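Local coordinates for protein HcgC (Methanococcus maripaludis S2, PDB 5O4J) that catalyses the SAM-dependent C-methylation of a pyridinol precursor in the biosynthesis of the iron-guanylylpyridinol cofactor of [Fe]-hydrogenase, at the interface of chains A and B and the interface of chains A and C. Numbering follows the deposited sequence. Chains: chain A/B/C, HcgC.

Contact 1: the interface of chains A and B. Residues chain A 8-9, 197, 199, 235; chain B 115, 144, 174.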
# COMPACT_ATOMS: atom_id res chain seq x y z
N SER A 8 14.90 20.94 17.05
CA SER A 8 14.47 19.60 17.45
C SER A 8 14.13 18.72 16.26
O SER A 8 13.96 17.51 16.44
CB SER A 8 13.24 19.66 18.35
OG SER A 8 13.57 20.24 19.60
N VAL A 9 14.01 19.28 15.06
CA VAL A 9 13.62 18.51 13.88
C VAL A 9 14.65 18.74 12.78
O VAL A 9 15.15 19.85 12.60
CB VAL A 9 12.20 18.90 13.42
CG1 VAL A 9 11.79 18.04 12.24
CG2 VAL A 9 11.22 18.72 14.56
N SER A 197 11.05 8.02 13.36
CA SER A 197 11.23 9.44 13.65
C SER A 197 10.87 10.35 12.47
O SER A 197 10.91 11.57 12.63
CB SER A 197 12.66 9.79 14.09
OG SER A 197 13.51 10.05 12.99
N LEU A 199 8.59 12.59 10.39
CA LEU A 199 7.31 13.28 10.53
C LEU A 199 6.54 13.26 9.21
O LEU A 199 5.35 12.92 9.18
CB LEU A 199 7.55 14.73 10.95
CG LEU A 199 8.05 15.00 12.36
CD1 LEU A 199 9.44 14.44 12.57
CD2 LEU A 199 8.08 16.50 12.62
N ILE A 235 12.98 13.50 13.32
CA ILE A 235 13.68 13.82 14.56
C ILE A 235 15.12 13.34 14.49
O ILE A 235 16.03 14.03 14.95
CB ILE A 235 12.97 13.19 15.78
CG1 ILE A 235 11.47 13.53 15.79
CG2 ILE A 235 13.65 13.64 17.08
CD1 ILE A 235 11.15 15.00 15.81
N ILE B 115 6.19 19.91 18.58
CA ILE B 115 7.53 19.36 18.79
C ILE B 115 8.55 20.48 18.93
O ILE B 115 8.64 21.38 18.08
CB ILE B 115 7.90 18.41 17.64
CG1 ILE B 115 7.00 17.17 17.65
CG2 ILE B 115 9.37 17.99 17.74
CD1 ILE B 115 7.00 16.38 16.34
N ILE B 144 9.24 10.00 17.62
CA ILE B 144 8.40 11.15 17.89
C ILE B 144 7.88 11.11 19.32
O ILE B 144 7.85 12.13 20.01
CB ILE B 144 7.26 11.23 16.86
CG1 ILE B 144 7.84 11.59 15.49
CG2 ILE B 144 6.24 12.28 17.26
CD1 ILE B 144 6.86 11.38 14.32
N THR B 174 2.24 12.69 12.49
CA THR B 174 1.95 13.80 13.38
C THR B 174 0.55 14.31 13.08
O THR B 174 -0.08 13.95 12.08
CB THR B 174 2.97 14.96 13.26
OG1 THR B 174 2.61 15.83 12.18
CG2 THR B 174 4.38 14.44 13.02
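Strand 198-203 of chain A, through A:Leu199 near its start, meets two loops of chain B, those carrying B:Ile115 and B:Thr174, while the A:Ile235 loop and the carbonyl of A:Ser197 face B:Ile144 on helix 142-147. The loops carrying A:Val9 and A:Ile235 add their own methyls. B:Ile115 is the hub, and its two branches part company. CG1 lies beside the backbone N, anti to the carbonyl carbon (chi1 -66°), which leaves the CG2 methyl anti to the backbone N. That methyl crosses A:Val9 at about a right angle, B:Ile115 CG2 lying 3.8 Å from A:Val9 CG2. The same methyl is met end-on by A:Ile235, whose CD1 lies 4.0 Å from B:Ile115 CG2. The longer branch runs out nearly straight, and B:Ile115 CD1 comes tip to tip with A:Leu199, 3.9 Å from A:Leu199 CD2. B:Thr174 meets A:Leu199 nearer its root, its methyl CG2 3.8 Å from A:Leu199 CG and also touching CB. B:Ile144 lays its CG1 across A:Ile235 CG1, 4.1 Å away. Branched aliphatic groups thus interleave at van der Waals range. A:Val9 and A:Leu199 also line the pyridinol pocket, while B:Ile115 and B:Thr174 belong to the pocket of the ligand PJL. The patch therefore sits where the start of strand 198-203 of one subunit faces ligand-binding loops of the other.

Contact 2: the interface of chains A and C. Residues chain A 166-168, 254, 256; chain C 140, 142.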
# COMPACT_ATOMS: atom_id res chain seq x y z
N TYR A 166 9.81 -2.36 -17.22
CA TYR A 166 8.93 -2.56 -16.08
C TYR A 166 9.72 -2.39 -14.79
O TYR A 166 10.96 -2.37 -14.78
CB TYR A 166 8.30 -3.96 -16.08
CG TYR A 166 7.68 -4.36 -17.38
CD1 TYR A 166 6.53 -3.73 -17.85
CD2 TYR A 166 8.22 -5.39 -18.15
CE1 TYR A 166 5.95 -4.11 -19.06
CE2 TYR A 166 7.65 -5.77 -19.35
CZ TYR A 166 6.52 -5.14 -19.79
OH TYR A 166 5.96 -5.54 -20.99
N ARG A 167 8.99 -2.31 -13.69
CA ARG A 167 9.60 -2.34 -12.36
C ARG A 167 9.36 -3.72 -11.74
O ARG A 167 8.21 -4.17 -11.63
CB ARG A 167 9.02 -1.23 -11.48
CG ARG A 167 9.25 0.16 -12.05
CD ARG A 167 9.03 1.25 -11.00
NE ARG A 167 7.63 1.28 -10.58
CZ ARG A 167 7.21 1.45 -9.33
NH1 ARG A 167 5.91 1.47 -9.08
NH2 ARG A 167 8.07 1.59 -8.34
N SER A 168 10.44 -4.40 -11.37
CA SER A 168 10.30 -5.69 -10.71
C SER A 168 9.53 -5.52 -9.40
O SER A 168 9.85 -4.66 -8.58
CB SER A 168 11.68 -6.29 -10.44
OG SER A 168 12.35 -5.57 -9.42
N ASP A 254 13.73 -2.65 -14.97
CA ASP A 254 14.27 -3.68 -15.85
C ASP A 254 13.81 -3.37 -17.26
O ASP A 254 12.60 -3.32 -17.51
CB ASP A 254 13.78 -5.05 -15.38
CG ASP A 254 14.53 -6.19 -16.01
OD1 ASP A 254 15.61 -5.95 -16.60
OD2 ASP A 254 14.02 -7.32 -15.91
N PHE A 256 14.33 -4.24 -21.49
CA PHE A 256 14.83 -5.25 -22.40
C PHE A 256 14.07 -5.17 -23.71
O PHE A 256 12.91 -4.74 -23.74
CB PHE A 256 14.73 -6.66 -21.80
CG PHE A 256 13.36 -7.00 -21.27
CD1 PHE A 256 13.01 -6.65 -19.97
CD2 PHE A 256 12.44 -7.67 -22.06
CE1 PHE A 256 11.75 -6.96 -19.47
CE2 PHE A 256 11.18 -7.98 -21.57
CZ PHE A 256 10.84 -7.63 -20.28
N HIS C 140 5.78 -7.76 -13.55
CA HIS C 140 7.18 -8.09 -13.76
C HIS C 140 7.84 -8.66 -12.51
O HIS C 140 7.76 -8.08 -11.42
CB HIS C 140 7.98 -6.89 -14.24
CG HIS C 140 9.34 -7.28 -14.75
ND1 HIS C 140 9.50 -8.22 -15.75
CD2 HIS C 140 10.58 -6.89 -14.39
CE1 HIS C 140 10.79 -8.38 -15.99
NE2 HIS C 140 11.47 -7.58 -15.18
N LYS C 142 11.74 -10.72 -12.06
CA LYS C 142 12.87 -11.27 -12.80
C LYS C 142 12.98 -12.78 -12.64
O LYS C 142 13.27 -13.49 -13.60
CB LYS C 142 14.16 -10.60 -12.33
CG LYS C 142 14.24 -9.14 -12.67
CD LYS C 142 15.61 -8.58 -12.26
CE LYS C 142 15.69 -7.08 -12.46
NZ LYS C 142 16.92 -6.50 -11.87
O HOH W 1 5.84 -4.80 -12.96
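A:Tyr166 CB covers one face of the C:His140 imidazole, and A:Asp254 meets its NE2 edge; the ring's orientation sets up the hydrogen bond. With CG anti to the backbone N (chi1 -167°), the ring reaches across to chain A and presents NE2 to the carboxylate of A:Asp254. C:His140 NE2 donates a hydrogen bond of 2.7 Å to A:Asp254 OD2. The oxygen lies close to the imidazole plane and accepts through its anti lone pair, on the side away from OD1; carboxylate and ring are turned 45° against each other. An acidic partner here would be expected to favour a protonated imidazole. A:Tyr166 crosses the histidine at about a right angle, its CB packed 3.5 Å from C:His140 CB and its ring atom CD2 near ND1. A:Phe256 runs antiparallel to the histidine and brings CE1 to 3.9 Å from C:His140 CE1. C:Lys142 runs obliquely past the carboxylate, C:Lys142 CE lying 3.8 Å from A:Asp254 CG. Its ammonium NZ stays 4.9 Å from A:Asp254 OD1, so it offers at most a longer-range electrostatic pull. Strands 159-167 and 253-259 of chain A supply most of this surface, and the loop just before helix 142-147 of chain C fits against it. At the backbone end of the histidine a water bridges the chains: C:His140 N is 3.0 Å from water 1. The carbonyl oxygen A:Arg167 O is 2.8 Å from water 1.

Contact 3: the interface of chains A and B. Residues chain A 178-179, 182, 207, 209; chain B 200, 202.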
# COMPACT_ATOMS: atom_id res chain seq x y z
N MET A 178 9.31 9.21 -17.60
CA MET A 178 8.67 10.06 -16.60
C MET A 178 7.82 9.24 -15.63
O MET A 178 7.90 9.43 -14.42
CB MET A 178 7.81 11.12 -17.29
CG MET A 178 7.09 12.08 -16.33
SD MET A 178 8.15 12.97 -15.20
CE MET A 178 9.29 13.76 -16.33
N THR A 179 6.95 8.36 -16.16
CA THR A 179 6.11 7.53 -15.30
C THR A 179 6.95 6.74 -14.30
O THR A 179 6.64 6.68 -13.10
CB THR A 179 5.28 6.54 -16.15
OG1 THR A 179 4.38 7.25 -17.00
CG2 THR A 179 4.48 5.58 -15.27
N VAL A 182 8.45 9.01 -11.57
CA VAL A 182 7.41 9.37 -10.62
C VAL A 182 7.13 8.21 -9.67
O VAL A 182 7.07 8.37 -8.45
CB VAL A 182 6.13 9.80 -11.38
CG1 VAL A 182 4.94 9.91 -10.43
CG2 VAL A 182 6.38 11.11 -12.10
N TYR A 207 4.56 18.76 -12.50
CA TYR A 207 4.22 18.32 -13.85
C TYR A 207 5.32 18.78 -14.81
O TYR A 207 5.17 19.73 -15.58
CB TYR A 207 2.84 18.85 -14.22
CG TYR A 207 2.38 18.48 -15.60
CD1 TYR A 207 2.37 17.16 -16.02
CD2 TYR A 207 1.92 19.45 -16.48
CE1 TYR A 207 1.94 16.82 -17.30
CE2 TYR A 207 1.50 19.12 -17.75
CZ TYR A 207 1.51 17.81 -18.15
OH TYR A 207 1.07 17.49 -19.41
N GLU A 209 6.44 17.47 -17.39
CA GLU A 209 6.05 17.33 -18.79
C GLU A 209 5.48 18.64 -19.33
O GLU A 209 5.74 19.01 -20.49
CB GLU A 209 5.04 16.19 -18.88
CG GLU A 209 4.35 15.99 -20.20
CD GLU A 209 3.27 14.94 -20.07
OE1 GLU A 209 3.60 13.79 -19.71
OE2 GLU A 209 2.08 15.27 -20.30
N TYR B 200 0.18 8.43 -15.01
CA TYR B 200 0.90 8.74 -13.78
C TYR B 200 0.19 9.90 -13.09
O TYR B 200 -0.64 10.59 -13.69
CB TYR B 200 2.38 9.05 -14.04
CG TYR B 200 2.67 10.30 -14.85
CD1 TYR B 200 2.67 11.56 -14.25
CD2 TYR B 200 2.97 10.23 -16.20
CE1 TYR B 200 2.94 12.70 -14.98
CE2 TYR B 200 3.24 11.36 -16.94
CZ TYR B 200 3.23 12.60 -16.32
OH TYR B 200 3.51 13.73 -17.04
N ILE B 202 0.74 13.12 -10.28
CA ILE B 202 1.74 14.02 -9.69
C ILE B 202 1.16 14.65 -8.43
O ILE B 202 0.14 15.36 -8.52
CB ILE B 202 2.17 15.12 -10.67
CG1 ILE B 202 2.87 14.54 -11.90
CG2 ILE B 202 3.02 16.18 -9.94
CD1 ILE B 202 4.24 13.91 -11.62
O HOH W 2 5.54 15.23 -15.66
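B:Tyr200 lays its phenol across the start of helix 177-193 of chain A, with its hydroxyl pointing at A:Glu209. The tight, apolar part lies toward the helix. There A:Val182 CG2 crosses B:Ile202 at about a right angle, 3.6 Å from B:Ile202 CD1. A:Met178, bent beyond CG, sets CG over the face of the B:Tyr200 ring, 3.9 Å from B:Tyr200 CZ, and A:Thr179 OG1 comes near ring atom CD2. The hydroxyl end is polar and includes water. B:Tyr200 OH donates a 2.7 Å hydrogen bond to A:Glu209 OE1, arriving steeply, 72° out of the carboxylate plane; the phenol ring itself stands nearly perpendicular to that plane, with OE1 at its edge. The extended glutamate, its CG anti to the backbone N (chi1 172°), carries the carboxylate between two phenols, for A:Tyr207 OH gives a second bond, 2.6 Å, to A:Glu209 OE2 within chain A. Trading the glutamate for an alanine would probably take away the carboxylate that accepts from both tyrosine hydroxyls and leave the B:Tyr200 ring freer to shift. A water adds a further bridge: B:Tyr200 OH is 2.9 Å from water 2. The backbone nitrogen A:Glu209 N is 3.0 Å from water 2. In the fold, strand 198-203 of chain B brings B:Tyr200 and B:Ile202 up against chain A, where the beginnings of helices 177-193 and 208-213 and the loop residue A:Tyr207 receive them.

Contacts 1 and 3 both belong to the two-fold A-B interface, about 30 Å apart between their C-alpha centres, and share strand 198-203: A:Leu199 serves contact 1, B:Tyr200 and B:Ile202 contact 3. By symmetry one strand serves both in every copy, its neighbouring residues meeting different parts of the partner. Contact 2 joins A to C and lies about 19 Å from contact 3 and 36 Å from contact 1, again between C-alpha centres. The same helix, 142-147, serves both interfaces in each copy, seen here through B:Ile144 and C:Lys142. Together they tie the four-chain deposited assembly, although the coordinates alone do not establish the oligomer in solution.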